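Local atomic coordinates of flavin-containing monooxygenase (Allium sativum, PDB entry 6WPU), a protein that probably catalyses the FAD-dependent S-oxygenation of S-allyl-L-cysteine, a sulfur-containing amino acid of garlic. Residues I57-P69 against I80-N92. Numbering follows the deposited sequence.
Sequences IGGTWIYTPDTEP and IVHSSLYKSLRTN. With FAD (flavin-adenine dinucleotide), chain B; SO4 (sulfate ion), chain D.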
ATOM      1  N   ILE A  57     -13.797   9.568  -0.498  1.00 39.34           N
ATOM      2  CA  ILE A  57     -12.388   9.466  -0.858  1.00 38.68           C
ATOM      3  C   ILE A  57     -11.580   8.931   0.327  1.00 38.08           C
ATOM      4  O   ILE A  57     -11.983   9.019   1.489  1.00 35.65           O
ATOM      5  CB  ILE A  57     -11.844  10.830  -1.346  1.00 42.84           C
ATOM      6  CG1 ILE A  57     -11.968  11.895  -0.259  1.00 43.84           C
ATOM      7  CG2 ILE A  57     -12.582  11.311  -2.595  1.00 38.45           C
ATOM      8  CD1 ILE A  57     -10.714  12.098   0.564  1.00 51.35           C
ATOM      9  N   GLY A  58     -10.408   8.376   0.031  1.00 36.17           N
ATOM     10  CA  GLY A  58      -9.475   8.033   1.085  1.00 32.71           C
ATOM     11  C   GLY A  58      -8.961   6.614   0.981  1.00 32.04           C
ATOM     12  O   GLY A  58      -7.907   6.284   1.537  1.00 33.48           O
ATOM     13  N   GLY A  59      -9.697   5.773   0.261  1.00 30.91           N
ATOM     14  CA  GLY A  59      -9.263   4.411   0.020  1.00 29.22           C
ATOM     15  C   GLY A  59      -9.046   3.636   1.314  1.00 34.82           C
ATOM     16  O   GLY A  59      -9.912   3.568   2.194  1.00 29.71           O
ATOM     17  N   THR A  60      -7.856   3.049   1.417  1.00 35.26           N
ATOM     18  CA  THR A  60      -7.499   2.216   2.565  1.00 37.04           C
ATOM     19  C   THR A  60      -7.731   2.936   3.887  1.00 37.84           C
ATOM     20  O   THR A  60      -8.125   2.314   4.878  1.00 40.61           O
ATOM     21  CB  THR A  60      -6.032   1.800   2.444  1.00 34.86           C
ATOM     22  OG1 THR A  60      -5.934   0.762   1.467  1.00 39.62           O
ATOM     23  CG2 THR A  60      -5.496   1.302   3.777  1.00 43.46           C
ATOM     24  N   TRP A  61      -7.509   4.256   3.914  1.00 29.45           N
ATOM     25  CA  TRP A  61      -7.528   5.005   5.165  1.00 28.66           C
ATOM     26  C   TRP A  61      -8.941   5.242   5.709  1.00 29.63           C
ATOM     27  O   TRP A  61      -9.083   5.825   6.790  1.00 34.42           O
ATOM     28  CB  TRP A  61      -6.773   6.322   4.972  1.00 30.64           C
ATOM     29  CG  TRP A  61      -5.296   6.077   4.861  1.00 34.93           C
ATOM     30  CD1 TRP A  61      -4.529   6.124   3.735  1.00 35.19           C
ATOM     31  CD2 TRP A  61      -4.423   5.695   5.926  1.00 37.18           C
ATOM     32  NE1 TRP A  61      -3.226   5.813   4.036  1.00 37.98           N
ATOM     33  CE2 TRP A  61      -3.135   5.545   5.378  1.00 36.30           C
ATOM     34  CE3 TRP A  61      -4.606   5.481   7.299  1.00 33.04           C
ATOM     35  CZ2 TRP A  61      -2.033   5.189   6.151  1.00 35.33           C
ATOM     36  CZ3 TRP A  61      -3.519   5.134   8.059  1.00 31.83           C
ATOM     37  CH2 TRP A  61      -2.243   4.994   7.486  1.00 35.81           C
ATOM     38  N   ILE A  62      -9.979   4.806   5.003  1.00 28.73           N
ATOM     39  CA  ILE A  62     -11.339   4.779   5.553  1.00 35.27           C
ATOM     40  C   ILE A  62     -11.477   3.497   6.377  1.00 37.07           C
ATOM     41  O   ILE A  62     -11.712   2.425   5.815  1.00 34.78           O
ATOM     42  CB  ILE A  62     -12.401   4.838   4.453  1.00 31.05           C
ATOM     43  CG1 ILE A  62     -12.162   6.021   3.512  1.00 35.99           C
ATOM     44  CG2 ILE A  62     -13.795   4.922   5.078  1.00 32.72           C
ATOM     45  CD1 ILE A  62     -13.066   5.993   2.293  1.00 33.90           C
ATOM     46  N   TYR A  63     -11.355   3.591   7.702  1.00 31.68           N
ATOM     47  CA  TYR A  63     -11.632   2.416   8.526  1.00 33.20           C
ATOM     48  C   TYR A  63     -13.087   1.993   8.370  1.00 29.99           C
ATOM     49  O   TYR A  63     -13.985   2.830   8.284  1.00 35.01           O
ATOM     50  CB  TYR A  63     -11.339   2.694  10.001  1.00 37.52           C
ATOM     51  CG  TYR A  63     -11.797   1.573  10.902  1.00 35.64           C
ATOM     52  CD1 TYR A  63     -11.081   0.379  10.971  1.00 33.31           C
ATOM     53  CD2 TYR A  63     -12.952   1.697  11.674  1.00 34.22           C
ATOM     54  CE1 TYR A  63     -11.502  -0.671  11.779  1.00 32.20           C
ATOM     55  CE2 TYR A  63     -13.383   0.643  12.491  1.00 35.78           C
ATOM     56  CZ  TYR A  63     -12.646  -0.530  12.540  1.00 36.39           C
ATOM     57  OH  TYR A  63     -13.051  -1.580  13.339  1.00 36.03           O
ATOM     58  N   THR A  64     -13.318   0.684   8.300  1.00 30.55           N
ATOM     59  CA  THR A  64     -14.680   0.167   8.396  1.00 31.47           C
ATOM     60  C   THR A  64     -14.661  -1.088   9.261  1.00 33.69           C
ATOM     61  O   THR A  64     -13.757  -1.923   9.124  1.00 33.19           O
ATOM     62  CB  THR A  64     -15.305  -0.165   7.036  1.00 29.82           C
ATOM     63  OG1 THR A  64     -16.592  -0.746   7.247  1.00 34.78           O
ATOM     64  CG2 THR A  64     -14.437  -1.155   6.229  1.00 26.13           C
ATOM     65  N   PRO A  65     -15.642  -1.250  10.156  1.00 32.43           N
ATOM     66  CA  PRO A  65     -15.781  -2.533  10.856  1.00 32.37           C
ATOM     67  C   PRO A  65     -16.283  -3.639   9.949  1.00 32.89           C
ATOM     68  O   PRO A  65     -16.265  -4.800  10.371  1.00 31.05           O
ATOM     69  CB  PRO A  65     -16.796  -2.230  11.970  1.00 33.44           C
ATOM     70  CG  PRO A  65     -17.133  -0.778  11.856  1.00 43.53           C
ATOM     71  CD  PRO A  65     -16.722  -0.313  10.499  1.00 30.45           C
ATOM     72  N   ASP A  66     -16.749  -3.310   8.740  1.00 32.25           N
ATOM     73  CA  ASP A  66     -17.142  -4.329   7.772  1.00 29.52           C
ATOM     74  C   ASP A  66     -15.980  -5.263   7.511  1.00 30.70           C
ATOM     75  O   ASP A  66     -14.823  -4.829   7.442  1.00 32.15           O
ATOM     76  CB  ASP A  66     -17.552  -3.702   6.431  1.00 28.54           C
ATOM     77  CG  ASP A  66     -18.797  -2.835   6.515  1.00 40.16           C
ATOM     78  OD1 ASP A  66     -19.439  -2.763   7.586  1.00 41.06           O
ATOM     79  OD2 ASP A  66     -19.130  -2.206   5.480  1.00 46.98           O
ATOM     80  N   THR A  67     -16.293  -6.550   7.344  1.00 30.18           N
ATOM     81  CA  THR A  67     -15.327  -7.544   6.898  1.00 27.09           C
ATOM     82  C   THR A  67     -15.987  -8.431   5.854  1.00 35.33           C
ATOM     83  O   THR A  67     -17.213  -8.461   5.717  1.00 33.53           O
ATOM     84  CB  THR A  67     -14.810  -8.426   8.041  1.00 35.47           C
ATOM     85  OG1 THR A  67     -15.915  -9.114   8.626  1.00 35.47           O
ATOM     86  CG2 THR A  67     -14.129  -7.598   9.102  1.00 35.63           C
ATOM     87  N   GLU A  68     -15.165  -9.169   5.131  1.00 35.56           N
ATOM     88  CA  GLU A  68     -15.727  -9.988   4.070  1.00 39.01           C
ATOM     89  C   GLU A  68     -16.360 -11.253   4.656  1.00 39.87           C
ATOM     90  O   GLU A  68     -15.898 -11.772   5.673  1.00 33.55           O
ATOM     91  CB  GLU A  68     -14.645 -10.330   3.048  1.00 31.64           C
ATOM     92  CG  GLU A  68     -14.183  -9.038   2.333  1.00 32.86           C
ATOM     93  CD  GLU A  68     -13.088  -9.226   1.283  1.00 39.06           C
ATOM     94  OE1 GLU A  68     -12.694 -10.390   1.001  1.00 38.10           O
ATOM     95  OE2 GLU A  68     -12.623  -8.185   0.740  1.00 38.05           O
ATOM     96  N   PRO A  69     -17.457 -11.732   4.060  1.00 38.10           N
ATOM     97  CA  PRO A  69     -18.143 -12.908   4.626  1.00 35.82           C
ATOM     98  C   PRO A  69     -17.262 -14.151   4.681  1.00 38.25           C
ATOM     99  O   PRO A  69     -17.457 -14.997   5.554  1.00 36.22           O
ATOM    100  CB  PRO A  69     -19.344 -13.103   3.687  1.00 33.32           C
ATOM    101  CG  PRO A  69     -19.497 -11.809   2.973  1.00 35.31           C
ATOM    102  CD  PRO A  69     -18.150 -11.180   2.886  1.00 31.13           C
ATOM    103  N   ILE A  80     -16.531  -7.611  -1.545  1.00 35.49           N
ATOM    104  CA  ILE A  80     -15.179  -7.139  -1.274  1.00 34.32           C
ATOM    105  C   ILE A  80     -15.258  -5.969  -0.306  1.00 36.64           C
ATOM    106  O   ILE A  80     -16.034  -5.030  -0.523  1.00 36.01           O
ATOM    107  CB  ILE A  80     -14.451  -6.725  -2.568  1.00 36.73           C
ATOM    108  CG1 ILE A  80     -14.359  -7.905  -3.542  1.00 35.59           C
ATOM    109  CG2 ILE A  80     -13.034  -6.196  -2.246  1.00 29.24           C
ATOM    110  CD1 ILE A  80     -13.720  -9.176  -2.919  1.00 34.15           C
ATOM    111  N   VAL A  81     -14.459  -6.015   0.759  1.00 29.95           N
ATOM    112  CA  VAL A  81     -14.237  -4.854   1.615  1.00 32.86           C
ATOM    113  C   VAL A  81     -12.875  -4.287   1.244  1.00 36.98           C
ATOM    114  O   VAL A  81     -11.873  -5.012   1.227  1.00 32.18           O
ATOM    115  CB  VAL A  81     -14.304  -5.228   3.109  1.00 34.11           C
ATOM    116  CG1 VAL A  81     -14.038  -4.008   3.953  1.00 30.81           C
ATOM    117  CG2 VAL A  81     -15.674  -5.810   3.454  1.00 31.31           C
ATOM    118  N   HIS A  82     -12.812  -3.000   0.936  1.00 39.55           N
ATOM    119  CA  HIS A  82     -11.571  -2.478   0.364  0.56 39.34           C
ATOM    120  C   HIS A  82     -10.504  -2.256   1.431  1.00 42.31           C
ATOM    121  O   HIS A  82      -9.335  -2.634   1.248  1.00 46.72           O
ATOM    122  CB  HIS A  82     -11.790  -1.169  -0.396  0.56 33.35           C
ATOM    123  CG  HIS A  82     -10.507  -0.595  -0.920  0.56 33.20           C
ATOM    124  ND1 HIS A  82      -9.983  -0.932  -2.154  0.56 25.94           N
ATOM    125  CD2 HIS A  82      -9.595   0.220  -0.335  0.56 25.06           C
ATOM    126  CE1 HIS A  82      -8.824  -0.319  -2.315  0.56 25.26           C
ATOM    127  NE2 HIS A  82      -8.572   0.391  -1.231  0.56 21.87           N
ATOM    128  N   SER A  83     -10.881  -1.683   2.570  1.00 35.74           N
ATOM    129  CA  SER A  83      -9.905  -1.377   3.619  1.00 33.38           C
ATOM    130  C   SER A  83      -9.498  -2.598   4.450  1.00 36.54           C
ATOM    131  O   SER A  83     -10.332  -3.427   4.825  1.00 36.39           O
ATOM    132  CB  SER A  83     -10.454  -0.299   4.552  1.00 33.65           C
ATOM    133  OG  SER A  83      -9.471   0.018   5.526  1.00 28.92           O
ATOM    134  N   SER A  84      -8.199  -2.676   4.760  1.00 32.74           N
ATOM    135  CA  SER A  84      -7.618  -3.645   5.683  1.00 34.46           C
ATOM    136  C   SER A  84      -7.307  -3.065   7.060  1.00 35.39           C
ATOM    137  O   SER A  84      -6.703  -3.763   7.877  1.00 39.86           O
ATOM    138  CB  SER A  84      -6.317  -4.217   5.096  1.00 37.08           C
ATOM    139  OG  SER A  84      -6.546  -4.729   3.795  1.00 43.19           O
ATOM    140  N   LEU A  85      -7.652  -1.808   7.334  1.00 29.09           N
ATOM    141  CA  LEU A  85      -7.258  -1.220   8.612  1.00 33.60           C
ATOM    142  C   LEU A  85      -7.999  -1.892   9.758  1.00 34.83           C
ATOM    143  O   LEU A  85      -9.188  -2.194   9.643  1.00 33.34           O
ATOM    144  CB  LEU A  85      -7.567   0.268   8.654  1.00 32.98           C
ATOM    145  CG  LEU A  85      -6.915   1.247   7.692  1.00 38.30           C
ATOM    146  CD1 LEU A  85      -7.510   2.650   7.934  1.00 35.72           C
ATOM    147  CD2 LEU A  85      -5.427   1.251   7.868  1.00 36.67           C
ATOM    148  N   TYR A  86      -7.304  -2.098  10.876  1.00 31.35           N
ATOM    149  CA  TYR A  86      -7.978  -2.494  12.109  1.00 32.50           C
ATOM    150  C   TYR A  86      -8.187  -1.258  12.977  1.00 35.83           C
ATOM    151  O   TYR A  86      -7.587  -0.203  12.748  1.00 34.82           O
ATOM    152  CB  TYR A  86      -7.195  -3.583  12.859  1.00 27.38           C
ATOM    153  CG  TYR A  86      -5.715  -3.300  13.016  1.00 29.26           C
ATOM    154  CD1 TYR A  86      -4.806  -3.663  12.014  1.00 30.26           C
ATOM    155  CD2 TYR A  86      -5.221  -2.686  14.166  1.00 31.76           C
ATOM    156  CE1 TYR A  86      -3.457  -3.390  12.142  1.00 29.19           C
ATOM    157  CE2 TYR A  86      -3.857  -2.429  14.315  1.00 36.96           C
ATOM    158  CZ  TYR A  86      -2.991  -2.778  13.297  1.00 35.96           C
ATOM    159  OH  TYR A  86      -1.655  -2.527  13.422  1.00 49.26           O
ATOM    160  N   LYS A  87      -9.065  -1.386  13.973  1.00 34.87           N
ATOM    161  CA  LYS A  87      -9.608  -0.185  14.602  1.00 39.86           C
ATOM    162  C   LYS A  87      -8.537   0.621  15.339  1.00 39.36           C
ATOM    163  O   LYS A  87      -8.564   1.856  15.323  1.00 38.94           O
ATOM    164  CB  LYS A  87     -10.749  -0.553  15.548  1.00 33.58           C
ATOM    165  CG  LYS A  87     -11.392   0.658  16.234  1.00 41.14           C
ATOM    166  CD  LYS A  87     -12.641   0.231  17.010  1.00 52.02           C
ATOM    167  CE  LYS A  87     -13.220   1.340  17.869  1.00 61.83           C
ATOM    168  NZ  LYS A  87     -12.517   1.438  19.191  1.00 68.17           N
ATOM    169  N   SER A  88      -7.593  -0.048  15.994  1.00 35.73           N
ATOM    170  CA  SER A  88      -6.598   0.676  16.785  1.00 37.98           C
ATOM    171  C   SER A  88      -5.386   1.126  15.975  1.00 37.22           C
ATOM    172  O   SER A  88      -4.467   1.712  16.555  1.00 36.50           O
ATOM    173  CB  SER A  88      -6.119  -0.179  17.964  1.00 36.04           C
ATOM    174  OG  SER A  88      -5.466  -1.327  17.472  1.00 36.85           O
ATOM    175  N   LEU A  89      -5.360   0.884  14.662  1.00 35.21           N
ATOM    176  CA  LEU A  89      -4.150   1.124  13.887  1.00 36.70           C
ATOM    177  C   LEU A  89      -3.680   2.568  14.028  1.00 36.80           C
ATOM    178  O   LEU A  89      -4.473   3.507  13.944  1.00 33.78           O
ATOM    179  CB  LEU A  89      -4.379   0.785  12.412  1.00 31.80           C
ATOM    180  CG  LEU A  89      -3.144   0.959  11.520  1.00 37.98           C
ATOM    181  CD1 LEU A  89      -3.033  -0.170  10.483  1.00 31.79           C
ATOM    182  CD2 LEU A  89      -3.112   2.374  10.827  1.00 33.24           C
ATOM    183  N   ARG A  90      -2.386   2.720  14.287  1.00 32.67           N
ATOM    184  CA  ARG A  90      -1.641   3.964  14.201  1.00 38.37           C
ATOM    185  C   ARG A  90      -0.607   3.860  13.081  1.00 41.58           C
ATOM    186  O   ARG A  90      -0.238   2.760  12.652  1.00 32.32           O
ATOM    187  CB  ARG A  90      -0.939   4.282  15.528  1.00 37.27           C
ATOM    188  CG  ARG A  90      -1.869   4.486  16.707  1.00 37.06           C
ATOM    189  CD  ARG A  90      -1.104   4.460  18.021  1.00 41.80           C
ATOM    190  NE  ARG A  90      -0.225   5.613  18.162  1.00 42.26           N
ATOM    191  CZ  ARG A  90       0.597   5.806  19.185  1.00 41.95           C
ATOM    192  NH1 ARG A  90       0.663   4.905  20.167  1.00 42.82           N
ATOM    193  NH2 ARG A  90       1.368   6.896  19.219  1.00 40.99           N
ATOM    194  N   THR A  91      -0.148   5.019  12.594  1.00 40.92           N
ATOM    195  CA  THR A  91       0.829   5.017  11.509  1.00 40.46           C
ATOM    196  C   THR A  91       2.109   4.329  11.972  1.00 42.10           C
ATOM    197  O   THR A  91       2.473   4.380  13.151  1.00 36.13           O
ATOM    198  CB  THR A  91       1.134   6.451  11.019  1.00 40.29           C
ATOM    199  OG1 THR A  91       1.869   7.197  12.010  1.00 36.69           O
ATOM    200  CG2 THR A  91      -0.147   7.195  10.686  1.00 35.80           C
ATOM    201  N   ASN A  92       2.781   3.641  11.047  1.00 43.92           N
ATOM    202  CA  ASN A  92       4.090   3.066  11.354  1.00 41.29           C
ATOM    203  C   ASN A  92       5.224   3.969  10.903  1.00 41.87           C
ATOM    204  O   ASN A  92       6.386   3.562  10.939  1.00 44.50           O
ATOM    205  CB  ASN A  92       4.241   1.667  10.739  1.00 36.65           C
ATOM    206  CG  ASN A  92       4.064   1.656   9.238  1.00 42.40           C
ATOM    207  OD1 ASN A  92       4.232   2.669   8.563  1.00 42.42           O
ATOM    208  ND2 ASN A  92       3.699   0.506   8.704  1.00 47.47           N
TER
HETATM  209  PA  FAD B 501      -5.843   2.708  -1.741  1.00 31.96           P
HETATM  210  O1A FAD B 501      -5.820   3.432  -0.394  1.00 27.94           O
HETATM  211  O2A FAD B 501      -6.164   1.301  -1.818  1.00 25.37           O
HETATM  212  O5B FAD B 501      -6.867   3.290  -2.692  1.00 34.12           O
HETATM  213  C5B FAD B 501      -7.309   2.756  -3.934  1.00 31.17           C
HETATM  214  C4B FAD B 501      -8.699   3.318  -4.308  1.00 31.74           C
HETATM  215  O4B FAD B 501      -9.149   2.926  -5.575  1.00 30.96           O
HETATM  216  C3B FAD B 501      -9.768   2.936  -3.320  1.00 34.37           C
HETATM  217  O3B FAD B 501     -10.463   4.058  -2.883  1.00 34.74           O
HETATM  218  C2B FAD B 501     -10.676   2.035  -4.079  1.00 35.74           C
HETATM  219  O2B FAD B 501     -11.994   2.107  -3.665  1.00 32.34           O
HETATM  220  C1B FAD B 501     -10.499   2.561  -5.474  1.00 31.34           C
HETATM  221  N9A FAD B 501     -10.772   1.589  -6.508  1.00 32.86           N
HETATM  222  C8A FAD B 501     -10.268   0.295  -6.557  1.00 35.37           C
HETATM  223  N7A FAD B 501     -10.728  -0.329  -7.649  1.00 33.29           N
HETATM  224  C5A FAD B 501     -11.576   0.529  -8.354  1.00 35.91           C
HETATM  225  C6A FAD B 501     -12.327   0.422  -9.523  1.00 30.52           C
HETATM  226  N6A FAD B 501     -12.330  -0.791 -10.305  1.00 29.53           N
HETATM  227  N1A FAD B 501     -13.043   1.476  -9.953  1.00 33.72           N
HETATM  228  C2A FAD B 501     -13.083   2.641  -9.256  1.00 30.90           C
HETATM  229  N3A FAD B 501     -12.375   2.793  -8.112  1.00 29.23           N
HETATM  230  C4A FAD B 501     -11.619   1.764  -7.639  1.00 31.42           C
HETATM  231  N1  FAD B 501       1.346   4.286   4.502  1.00 31.60           N
HETATM  232  C2  FAD B 501       1.804   5.384   5.314  1.00 35.09           C
HETATM  233  O2  FAD B 501       2.275   6.509   4.732  1.00 44.49           O
HETATM  234  N3  FAD B 501       1.868   5.265   6.684  1.00 42.76           N
HETATM  235  C4  FAD B 501       1.415   4.120   7.305  1.00 35.31           C
HETATM  236  O4  FAD B 501       1.451   3.979   8.653  1.00 40.92           O
HETATM  237  C4X FAD B 501       0.721   3.069   6.536  1.00 39.36           C
HETATM  238  N5  FAD B 501       0.058   2.040   7.193  1.00 37.80           N
HETATM  239  C5X FAD B 501      -0.624   1.085   6.445  1.00 38.63           C
HETATM  240  C6  FAD B 501      -1.281   0.038   7.108  1.00 35.07           C
HETATM  241  C7  FAD B 501      -1.974  -0.907   6.359  1.00 38.98           C
HETATM  242  C7M FAD B 501      -2.667  -2.032   7.080  1.00 35.51           C
HETATM  243  C8  FAD B 501      -2.013  -0.822   4.969  1.00 40.64           C
HETATM  244  C8M FAD B 501      -2.741  -1.830   4.139  1.00 38.15           C
HETATM  245  C9  FAD B 501      -1.354   0.219   4.306  1.00 34.96           C
HETATM  246  C9A FAD B 501      -0.662   1.170   5.041  1.00 35.51           C
HETATM  247  N10 FAD B 501      -0.001   2.249   4.360  1.00 33.75           N
HETATM  248  C10 FAD B 501       0.692   3.215   5.103  1.00 31.05           C
HETATM  249  C1' FAD B 501      -0.003   2.312   2.889  1.00 38.84           C
HETATM  250  C2' FAD B 501      -1.233   2.816   2.166  1.00 42.88           C
HETATM  251  O2' FAD B 501      -1.595   1.889   1.227  1.00 56.56           O
HETATM  252  C3' FAD B 501      -0.791   4.071   1.447  1.00 44.39           C
HETATM  253  O3' FAD B 501      -0.644   4.973   2.474  1.00 53.07           O
HETATM  254  C4' FAD B 501      -1.780   4.639   0.435  1.00 43.47           C
HETATM  255  O4' FAD B 501      -3.015   4.697   1.050  1.00 43.29           O
HETATM  256  C5' FAD B 501      -1.873   3.917  -0.913  1.00 39.46           C
HETATM  257  O5' FAD B 501      -3.071   4.411  -1.439  1.00 39.25           O
HETATM  258  P   FAD B 501      -3.758   4.110  -2.835  1.00 32.72           P
HETATM  259  O1P FAD B 501      -4.546   5.361  -3.377  1.00 35.17           O
HETATM  260  O2P FAD B 501      -2.603   3.498  -3.724  1.00 29.17           O
HETATM  261  O3P FAD B 501      -4.562   2.707  -2.529  1.00 31.39           O
HETATM  262  S   SO4 D 503       1.154   1.145  20.247  0.80 70.76           S
HETATM  263  O1  SO4 D 503       0.840   0.198  21.321  0.80 71.92           O
HETATM  264  O2  SO4 D 503       2.422   1.800  20.558  0.80 75.86           O
HETATM  265  O3  SO4 D 503       1.306   0.432  18.984  0.80 74.41           O
HETATM  266  O4  SO4 D 503       0.060   2.112  20.104  0.80 59.64           O
HETATM  267  O   HOH W   1      -6.478  -2.033   2.403  1.00 47.76           O
HETATM  268  O   HOH W   2     -11.120  -1.067   7.853  1.00 36.74           O
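T60 and S83 join two segments of the long loop between strand 47-52 of the FAD-binding Rossmann-type domain and helix 95-98, and both segments line the FAD pocket. S83 OG lies in the carbonyl plane of T60 and donates to a lone pair of T60 O at 2.7 Å. The same hydroxyl accepts from L85 N in an ST turn, which fixes its rotation. At the far end, E68 OE2 takes V81 N at 2.8 Å on its anti side, 23° out of the carboxylate plane. E68 OE1 forms a salt bridge with R78. Water 1 links T60 OG1 to H82 O and S84 N; water 2 links T64 N to S83 OG and L85 O.

Apolar contacts fill in between. L85 CD1 touches W61 CE3 at 4.1 Å, and L89 CD2 meets W61 CZ3 at 3.9 Å. V81 CG1 packs on T64 CG2. Y63 CG is anti to the backbone N (chi1 172°), which carries the ring over to the turn 86-89, where Y63 OH lies 3.4 Å from K87 CB.

The cofactor is held from both segments. T60 N donates to the phosphate oxygen O1A; in the conformer given, H82 NE2 donates to O2A of the same phosphate. W61 NE1 donates to the ribityl O3', and N92 N to the flavin O4. Without the indole of W61, as with an alanine here, O3' would probably lose this donor and a gap open between L85, L89 and the flavin. W61 CZ2 sits 3.5 Å from FAD C4X.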